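Long-range contacts in putative acetyltransferase (Nocardia farcinica, PDB 3D9W), which probably transfers acetyl groups to arylamines, as a member of the arylamine N-acetyltransferase family: residues A[16-21]-A[90-95]; A[22-27]-A[47-52]. All blocks are in the same frame, centred on the assembly; numbering follows the deposited sequence.

Contact 1. Residues A[16-21]-A[90-95]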
loop_
_atom_site.group_PDB
_atom_site.type_symbol
_atom_site.label_atom_id
_atom_site.label_comp_id
_atom_site.label_asym_id
_atom_site.label_seq_id
_atom_site.Cartn_x
_atom_site.Cartn_y
_atom_site.Cartn_z
ATOM N N LEU A 16 -2.062 19.343 -1.326
ATOM C CA LEU A 16 -0.885 18.569 -1.751
ATOM C C LEU A 16 0.146 19.392 -2.508
ATOM O O LEU A 16 -0.195 20.213 -3.356
ATOM C CB LEU A 16 -1.316 17.400 -2.646
ATOM C CG LEU A 16 -0.220 16.546 -3.295
ATOM C CD1 LEU A 16 0.336 15.556 -2.288
ATOM C CD2 LEU A 16 -0.790 15.806 -4.492
ATOM N N ASP A 17 1.417 19.181 -2.194
ATOM C CA ASP A 17 2.468 19.884 -2.915
ATOM C C ASP A 17 2.751 18.940 -4.073
ATOM O O ASP A 17 3.613 18.067 -3.980
ATOM C CB ASP A 17 3.721 20.042 -2.062
ATOM C CG ASP A 17 4.816 20.809 -2.782
ATOM O OD1 ASP A 17 4.930 20.681 -4.029
ATOM O OD2 ASP A 17 5.572 21.534 -2.100
ATOM N N LEU A 18 2.006 19.111 -5.158
ATOM C CA LEU A 18 2.149 18.240 -6.305
ATOM C C LEU A 18 3.588 18.061 -6.766
ATOM O O LEU A 18 4.029 16.942 -7.062
ATOM C CB LEU A 18 1.309 18.753 -7.472
ATOM C CG LEU A 18 1.190 17.744 -8.622
ATOM C CD1 LEU A 18 0.381 16.521 -8.171
ATOM C CD2 LEU A 18 0.530 18.406 -9.808
ATOM N N ASP A 19 4.332 19.152 -6.813
ATOM C CA ASP A 19 5.708 19.083 -7.283
ATOM C C ASP A 19 6.668 18.380 -6.330
ATOM O O ASP A 19 7.563 17.661 -6.761
ATOM C CB ASP A 19 6.162 20.493 -7.636
ATOM C CG ASP A 19 5.210 21.155 -8.627
ATOM O OD1 ASP A 19 5.240 20.786 -9.828
ATOM O OD2 ASP A 19 4.406 22.020 -8.191
ATOM N N ALA A 20 6.483 18.570 -5.034
ATOM C CA ALA A 20 7.342 17.884 -4.090
ATOM C C ALA A 20 7.102 16.387 -4.301
ATOM O O ALA A 20 8.035 15.609 -4.480
ATOM C CB ALA A 20 6.978 18.281 -2.666
ATOM N N TYR A 21 5.830 16.001 -4.298
ATOM C CA TYR A 21 5.434 14.613 -4.478
ATOM C C TYR A 21 5.955 13.974 -5.768
ATOM O O TYR A 21 6.658 12.961 -5.724
ATOM C CB TYR A 21 3.904 14.493 -4.438
ATOM C CG TYR A 21 3.409 13.097 -4.701
ATOM C CD1 TYR A 21 3.547 12.087 -3.741
ATOM C CD2 TYR A 21 2.865 12.762 -5.939
ATOM C CE1 TYR A 21 3.153 10.767 -4.018
ATOM C CE2 TYR A 21 2.473 11.446 -6.226
ATOM C CZ TYR A 21 2.620 10.460 -5.266
ATOM O OH TYR A 21 2.236 9.181 -5.575
ATOM N N ALA A 90 -4.183 9.359 -3.649
ATOM C CA ALA A 90 -5.480 9.876 -4.073
ATOM C C ALA A 90 -5.413 11.390 -4.324
ATOM O O ALA A 90 -5.934 11.888 -5.326
ATOM C CB ALA A 90 -6.537 9.556 -3.021
ATOM N N ALA A 91 -4.769 12.110 -3.409
ATOM C CA ALA A 91 -4.617 13.555 -3.537
ATOM C C ALA A 91 -3.960 13.907 -4.872
ATOM O O ALA A 91 -4.446 14.770 -5.598
ATOM C CB ALA A 91 -3.790 14.086 -2.394
ATOM N N ALA A 92 -2.864 13.229 -5.199
ATOM C CA ALA A 92 -2.164 13.474 -6.450
ATOM C C ALA A 92 -3.060 13.175 -7.645
ATOM O O ALA A 92 -3.175 13.982 -8.565
ATOM C CB ALA A 92 -0.919 12.626 -6.518
ATOM N N LEU A 93 -3.690 12.006 -7.624
ATOM C CA LEU A 93 -4.585 11.591 -8.700
ATOM C C LEU A 93 -5.609 12.673 -8.972
ATOM O O LEU A 93 -5.774 13.110 -10.105
ATOM C CB LEU A 93 -5.306 10.296 -8.329
ATOM C CG LEU A 93 -4.439 9.050 -8.265
ATOM C CD1 LEU A 93 -5.289 7.863 -7.863
ATOM C CD2 LEU A 93 -3.801 8.817 -9.614
ATOM N N GLU A 94 -6.296 13.102 -7.923
ATOM C CA GLU A 94 -7.310 14.139 -8.045
ATOM C C GLU A 94 -6.695 15.372 -8.705
ATOM O O GLU A 94 -7.172 15.860 -9.735
ATOM C CB GLU A 94 -7.840 14.498 -6.661
ATOM C CG GLU A 94 -9.074 15.347 -6.682
ATOM C CD GLU A 94 -9.660 15.511 -5.304
ATOM O OE1 GLU A 94 -9.042 16.211 -4.475
ATOM O OE2 GLU A 94 -10.736 14.926 -5.040
ATOM N N ARG A 95 -5.618 15.860 -8.101
ATOM C CA ARG A 95 -4.917 17.020 -8.615
ATOM C C ARG A 95 -4.703 16.980 -10.122
ATOM O O ARG A 95 -4.936 17.971 -10.806
ATOM C CB ARG A 95 -3.577 17.167 -7.899
ATOM C CG ARG A 95 -3.729 17.773 -6.527
ATOM C CD ARG A 95 -4.350 19.157 -6.642
ATOM N NE ARG A 95 -3.444 20.074 -7.331
ATOM C CZ ARG A 95 -2.380 20.642 -6.771
ATOM N NH1 ARG A 95 -2.078 20.401 -5.500
ATOM N NH2 ARG A 95 -1.605 21.438 -7.491
#
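Leu16 lays its CD2 methyl over Ala91 and Ala92, 3.8 Å from Ala92 CB. CG stands anti to the backbone N (chi1 175°), and one branch thereby reaches the helix surface at these two successive alanines. Ala92 CB is met from a second direction by the Tyr21 ring, whose CE2 lies 3.6 Å away at an oblique tilt. Leu18 CD1 touches Arg95 CB at 4.0 Å, next to the alanine patch. The arginine, bent at chi2 and chi3, folds back along this apolar surface: Leu18 CB lies over one face of its guanidinium, while Leu16 O approaches the edge near the plane. That edge contact is a weak hydrogen bond, with Arg95 NH1 2.9 Å from Leu16 O but an N-H...O angle of only 128°; the stronger partner of NH1 is Gly13 O, outside the two segments. Asp17 N-caps the helix that follows, its OD1 accepting from Ala20 N at 2.8 Å from above the carboxylate plane. The contact thus packs the start of helix 18-25, with the residues leading into it, against the last turns of helix 82-95. Helix 66-73 adjoins through Gln70, which touches Leu16 and accepts from Asp17 N, and helix 35-48 through His45, hydrogen-bonded to Tyr21 OH.

Contact 2. Residues A[22-27]-A[47-52]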
loop_
_atom_site.group_PDB
_atom_site.type_symbol
_atom_site.label_atom_id
_atom_site.label_comp_id
_atom_site.label_asym_id
_atom_site.label_seq_id
_atom_site.Cartn_x
_atom_site.Cartn_y
_atom_site.Cartn_z
ATOM N N LEU A 22 5.596 14.547 -6.911
ATOM C CA LEU A 22 6.025 14.001 -8.197
ATOM C C LEU A 22 7.545 13.885 -8.289
ATOM O O LEU A 22 8.079 12.955 -8.915
ATOM C CB LEU A 22 5.484 14.861 -9.344
ATOM C CG LEU A 22 3.958 14.894 -9.416
ATOM C CD1 LEU A 22 3.522 15.747 -10.594
ATOM C CD2 LEU A 22 3.419 13.480 -9.546
ATOM N N ALA A 23 8.231 14.825 -7.646
ATOM C CA ALA A 23 9.684 14.838 -7.634
ATOM C C ALA A 23 10.182 13.684 -6.786
ATOM O O ALA A 23 11.139 13.003 -7.133
ATOM C CB ALA A 23 10.187 16.146 -7.062
ATOM N N ARG A 24 9.508 13.461 -5.672
ATOM C CA ARG A 24 9.892 12.407 -4.756
ATOM C C ARG A 24 9.755 10.994 -5.322
ATOM O O ARG A 24 10.567 10.130 -5.007
ATOM C CB ARG A 24 9.083 12.543 -3.464
ATOM C CG ARG A 24 9.603 11.715 -2.314
ATOM C CD ARG A 24 8.986 10.340 -2.304
ATOM N NE ARG A 24 9.538 9.516 -1.235
ATOM C CZ ARG A 24 10.631 8.775 -1.354
ATOM N NH1 ARG A 24 11.300 8.746 -2.499
ATOM N NH2 ARG A 24 11.049 8.059 -0.322
ATOM N N ILE A 25 8.735 10.746 -6.143
ATOM C CA ILE A 25 8.552 9.410 -6.710
ATOM C C ILE A 25 9.236 9.283 -8.053
ATOM O O ILE A 25 9.364 8.187 -8.595
ATOM C CB ILE A 25 7.066 9.055 -6.883
ATOM C CG1 ILE A 25 6.444 9.900 -8.002
ATOM C CG2 ILE A 25 6.341 9.240 -5.549
ATOM C CD1 ILE A 25 4.982 9.558 -8.283
ATOM N N GLY A 26 9.669 10.415 -8.592
ATOM C CA GLY A 26 10.365 10.403 -9.867
ATOM C C GLY A 26 9.482 10.436 -11.095
ATOM O O GLY A 26 9.813 9.849 -12.122
ATOM N N PHE A 27 8.349 11.116 -11.005
ATOM C CA PHE A 27 7.474 11.192 -12.158
ATOM C C PHE A 27 8.188 11.984 -13.254
ATOM O O PHE A 27 9.010 12.851 -12.966
ATOM C CB PHE A 27 6.164 11.880 -11.788
ATOM C CG PHE A 27 5.116 11.762 -12.850
ATOM C CD1 PHE A 27 4.604 10.513 -13.199
ATOM C CD2 PHE A 27 4.672 12.883 -13.534
ATOM C CE1 PHE A 27 3.670 10.386 -14.216
ATOM C CE2 PHE A 27 3.738 12.763 -14.553
ATOM C CZ PHE A 27 3.236 11.513 -14.897
ATOM N N THR A 47 7.301 1.779 -6.290
ATOM C CA THR A 47 8.725 1.424 -6.271
ATOM C C THR A 47 9.613 2.459 -5.599
ATOM O O THR A 47 10.824 2.272 -5.495
ATOM C CB THR A 47 9.274 1.159 -7.696
ATOM O OG1 THR A 47 9.226 2.357 -8.471
ATOM C CG2 THR A 47 8.453 0.088 -8.385
ATOM N N ALA A 48 9.002 3.540 -5.127
ATOM C CA ALA A 48 9.743 4.600 -4.471
ATOM C C ALA A 48 9.477 4.685 -2.968
ATOM O O ALA A 48 10.418 4.771 -2.173
ATOM C CB ALA A 48 9.423 5.936 -5.126
ATOM N N ILE A 49 8.202 4.649 -2.582
ATOM C CA ILE A 49 7.819 4.777 -1.174
ATOM C C ILE A 49 7.934 3.502 -0.341
ATOM O O ILE A 49 7.422 2.459 -0.737
ATOM C CB ILE A 49 6.360 5.281 -1.057
ATOM C CG1 ILE A 49 6.150 6.496 -1.965
ATOM C CG2 ILE A 49 6.043 5.634 0.390
ATOM C CD1 ILE A 49 7.072 7.648 -1.666
ATOM N N PRO A 50 8.618 3.567 0.819
ATOM C CA PRO A 50 8.765 2.392 1.684
ATOM C C PRO A 50 7.449 2.043 2.402
ATOM O O PRO A 50 6.539 2.864 2.499
ATOM C CB PRO A 50 9.850 2.826 2.677
ATOM C CG PRO A 50 10.640 3.807 1.929
ATOM C CD PRO A 50 9.570 4.611 1.228
ATOM N N PHE A 51 7.354 0.821 2.901
ATOM C CA PHE A 51 6.171 0.395 3.631
ATOM C C PHE A 51 6.573 0.134 5.083
ATOM O O PHE A 51 7.563 -0.543 5.345
ATOM C CB PHE A 51 5.599 -0.867 3.008
ATOM C CG PHE A 51 4.396 -1.393 3.715
ATOM C CD1 PHE A 51 4.524 -2.087 4.917
ATOM C CD2 PHE A 51 3.132 -1.207 3.180
ATOM C CE1 PHE A 51 3.410 -2.591 5.571
ATOM C CE2 PHE A 51 2.009 -1.705 3.824
ATOM C CZ PHE A 51 2.149 -2.401 5.024
ATOM N N GLU A 52 5.809 0.665 6.030
ATOM C CA GLU A 52 6.155 0.472 7.430
ATOM C C GLU A 52 5.027 0.792 8.389
ATOM O O GLU A 52 4.133 1.574 8.071
ATOM C CB GLU A 52 7.346 1.347 7.782
ATOM C CG GLU A 52 7.112 2.781 7.409
ATOM C CD GLU A 52 7.651 3.720 8.432
ATOM O OE1 GLU A 52 7.247 3.580 9.600
ATOM O OE2 GLU A 52 8.469 4.593 8.076
#
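A Schellman motif closes helix 18-25, and the last turn before it rests on the chain leaving helix 35-48. Phe27 N bonds to Leu22 O at 2.8 Å, Gly26 N reaches Ala23 O more weakly, and Gly26 is the C-prime residue with a positive phi of 86°. At these backbone angles a CB would press on the carbonyl O of Ile25. Across the segments the nearest CA atoms are those of Ile25 and Ala48, 5.4 Å apart, and Ala48 CB points at the helix, 3.9 Å from Ile25 CA. The small methyl therefore packs against helix backbone; the end of the Ile25 side chain leads away from 47-52, and the side chain also touches Arg44 of helix 35-48. Arg24 gives the larger share from its segment. Its CG is anti to the backbone N (chi1 -167°) and the chain turns at chi2, which brings its far end across Ile49. There the CD1 methyl of Ile49 sits against Arg24 CD and NE, and the CG2 branch of Ile25 approaches the same methyl at 4.3 Å. The guanidinium turns one face toward the Ala48 carbonyl, Arg24 NH2 being 3.8 Å from Ala48 O, and Pro50 CD lies 4.1 Å from that NH2 at an oblique angle. No hydrogen bond joins the two segments; Arg24 NE instead donates to Leu73 O at the end of helix 66-73. The chemistry is accordingly mixed: aliphatic carbons supply most of the contact, while the Ala48 carbonyl, over one face but displaced toward the rim, may add a modest attraction. Polar anchoring of the arginine comes from the neighbouring helix, which implies that this side chain ties three parts of the helical region together.

Both contacts draw on helix 18-25: contact 1 uses its beginning and the residues before it, contact 2 its C-terminal turn, and their centres lie about 12 Å apart on the same side of the chain's centre. In sequence the order is 16-21, 22-27, 47-52, 90-95, and the partners of contact 2 fall between those of contact 1. One short helix thereby meets the end of helix 82-95 at its start and the exit of helix 35-48 at its finish. Both contacts lie within the helical N-terminal region of the NAT fold: no strand lies between their paired segments, and the region precedes the first strand, 99-107.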